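Local coordinates for uncharacterized protein MJ0327 (PDB 2QTD) that is of unknown function but has the ribonuclease H-like fold of the dinitrogenase iron-molybdenum cofactor family and may bind an iron-molybdenum type cofactor, at residues A[19-24]-A[67-72]. Sequence-based numbering, arbitrary orientation.
Sequences SFEDCK and EENYKK
Asn69 reaches out from the first turn of helix 67-74 and gives its amide N-H to the carboxylate of Glu21. The bond from Asn69 ND2 to Glu21 OE2 is 2.8 Å long and almost straight (178°). It uses the anti lone pair of OE2, with amide and carboxylate nearly coplanar. A bend at chi2 (75°) turns the Glu21 carboxylate toward Asn69, and Glu21 CG, already placed by chi1, lies 3.3 Å from Asn69 ND2. A carboxylate on a chain long and bendable enough to reach suits the place, since OE2 also accepts from the backbone N of Ser66, so one oxygen ties the loop to the start of the helix. The tight part lies on the buried side, where Phe20 CD2 stands 3.6 Å from Asn69 ND2. Asparagine serves both neighbours: its amide is polar enough for the carboxylate, and slim enough, turned 66° from the ring, to fit at the ring edge. The outer side is looser: Glu21 is partly exposed, and Asp22 is exposed, its OD1 accepting from Ser19 N. Ser19 OG accepts from Asp22 N in an ST motif that shapes the turn. A large apolar ring suits the buried place of Phe20, which meets Phe73 edge-to-face and also touches Phe26 and Ile52, so the loop between strands 5-11 and 25-32 bridges helices 67-74 and 46-54.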
loop_
_atom_site.group_PDB
_atom_site.type_symbol
_atom_site.label_atom_id
_atom_site.label_comp_id
_atom_site.label_asym_id
_atom_site.label_seq_id
_atom_site.Cartn_x
_atom_site.Cartn_y
_atom_site.Cartn_z
ATOM N N SER A 19 5.176 -6.833 6.925
ATOM C CA SER A 19 5.271 -5.397 7.207
ATOM C C SER A 19 5.648 -4.567 6.002
ATOM O O SER A 19 6.121 -5.073 4.954
ATOM C CB SER A 19 6.264 -5.169 8.364
ATOM O OG SER A 19 7.593 -5.204 7.942
ATOM N N PHE A 20 5.401 -3.269 6.154
ATOM C CA PHE A 20 5.820 -2.267 5.206
ATOM C C PHE A 20 7.326 -2.324 5.067
ATOM O O PHE A 20 7.850 -2.135 3.954
ATOM C CB PHE A 20 5.339 -0.881 5.697
ATOM C CG PHE A 20 5.612 0.241 4.765
ATOM C CD1 PHE A 20 4.743 0.496 3.720
ATOM C CD2 PHE A 20 6.714 1.063 4.932
ATOM C CE1 PHE A 20 4.946 1.577 2.867
ATOM C CE2 PHE A 20 6.937 2.114 4.074
ATOM C CZ PHE A 20 6.070 2.360 3.030
ATOM N N GLU A 21 8.016 -2.601 6.167
ATOM C CA GLU A 21 9.480 -2.557 6.196
ATOM C C GLU A 21 10.127 -3.807 5.587
ATOM O O GLU A 21 11.158 -3.692 4.950
ATOM C CB GLU A 21 9.996 -2.306 7.621
ATOM C CG GLU A 21 9.608 -0.927 8.172
ATOM C CD GLU A 21 8.142 -0.810 8.588
ATOM O OE1 GLU A 21 7.512 -1.819 8.919
ATOM O OE2 GLU A 21 7.599 0.307 8.542
ATOM N N ASP A 22 9.523 -4.985 5.778
ATOM C CA ASP A 22 10.141 -6.247 5.399
ATOM C C ASP A 22 9.836 -6.702 3.966
ATOM O O ASP A 22 10.408 -7.698 3.499
ATOM C CB ASP A 22 9.812 -7.330 6.452
ATOM C CG ASP A 22 8.630 -8.238 6.092
ATOM O OD1 ASP A 22 7.589 -7.786 5.649
ATOM O OD2 ASP A 22 8.740 -9.461 6.310
ATOM N N CYS A 23 8.956 -5.979 3.271
ATOM C CA CYS A 23 8.510 -6.432 1.946
ATOM C C CYS A 23 9.645 -6.544 0.924
ATOM O O CYS A 23 10.720 -5.938 1.070
ATOM C CB CYS A 23 7.367 -5.589 1.407
ATOM S SG CYS A 23 7.715 -3.899 0.972
ATOM N N LYS A 24 9.425 -7.399 -0.059
ATOM C CA LYS A 24 10.342 -7.460 -1.220
ATOM C C LYS A 24 10.168 -6.260 -2.117
ATOM O O LYS A 24 11.148 -5.679 -2.613
ATOM C CB LYS A 24 10.153 -8.797 -1.973
ATOM C CG LYS A 24 11.004 -8.972 -3.243
ATOM C CD LYS A 24 12.516 -9.032 -2.914
ATOM C CE LYS A 24 13.425 -8.916 -4.169
ATOM N NZ LYS A 24 14.859 -9.125 -3.789
ATOM N N GLU A 67 6.675 2.780 13.665
ATOM C CA GLU A 67 6.315 4.090 14.173
ATOM C C GLU A 67 6.907 5.202 13.316
ATOM O O GLU A 67 6.194 6.138 12.979
ATOM C CB GLU A 67 6.742 4.239 15.632
ATOM C CG GLU A 67 5.952 3.373 16.585
ATOM C CD GLU A 67 6.460 3.485 18.002
ATOM O OE1 GLU A 67 6.625 4.626 18.491
ATOM O OE2 GLU A 67 6.703 2.430 18.632
ATOM N N GLU A 68 8.173 5.051 12.911
ATOM C CA GLU A 68 8.850 6.015 12.018
ATOM C C GLU A 68 8.187 6.167 10.660
ATOM O O GLU A 68 7.905 7.296 10.234
ATOM C CB GLU A 68 10.343 5.678 11.837
ATOM N N ASN A 69 7.897 5.044 9.995
ATOM C CA ASN A 69 7.225 5.102 8.701
ATOM C C ASN A 69 5.791 5.598 8.836
ATOM O O ASN A 69 5.326 6.370 8.016
ATOM C CB ASN A 69 7.300 3.755 7.950
ATOM C CG ASN A 69 8.686 3.502 7.324
ATOM O OD1 ASN A 69 9.324 4.422 6.821
ATOM N ND2 ASN A 69 9.143 2.260 7.359
ATOM N N TYR A 70 5.094 5.181 9.883
ATOM C CA TYR A 70 3.771 5.731 10.155
ATOM C C TYR A 70 3.813 7.256 10.329
ATOM O O TYR A 70 3.025 7.961 9.710
ATOM C CB TYR A 70 3.110 5.082 11.377
ATOM C CG TYR A 70 1.664 5.514 11.503
ATOM C CD1 TYR A 70 0.663 4.904 10.751
ATOM C CD2 TYR A 70 1.303 6.547 12.379
ATOM C CE1 TYR A 70 -0.661 5.312 10.860
ATOM C CE2 TYR A 70 -0.022 6.966 12.487
ATOM C CZ TYR A 70 -0.992 6.344 11.718
ATOM O OH TYR A 70 -2.293 6.741 11.834
ATOM N N LYS A 71 4.731 7.745 11.155
ATOM C CA LYS A 71 4.917 9.196 11.344
ATOM C C LYS A 71 5.144 9.931 10.014
ATOM O O LYS A 71 4.434 10.900 9.711
ATOM C CB LYS A 71 6.056 9.473 12.331
ATOM C CG LYS A 71 6.145 10.919 12.779
ATOM N N LYS A 72 6.081 9.421 9.212
ATOM C CA LYS A 72 6.446 10.002 7.905
ATOM C C LYS A 72 5.275 10.029 6.901
ATOM O O LYS A 72 4.888 11.073 6.398
ATOM C CB LYS A 72 7.653 9.228 7.338
ATOM C CG LYS A 72 7.990 9.469 5.870
ATOM C CD LYS A 72 9.389 8.962 5.514
ATOM C CE LYS A 72 9.570 8.916 3.994
ATOM N NZ LYS A 72 10.992 8.871 3.552
#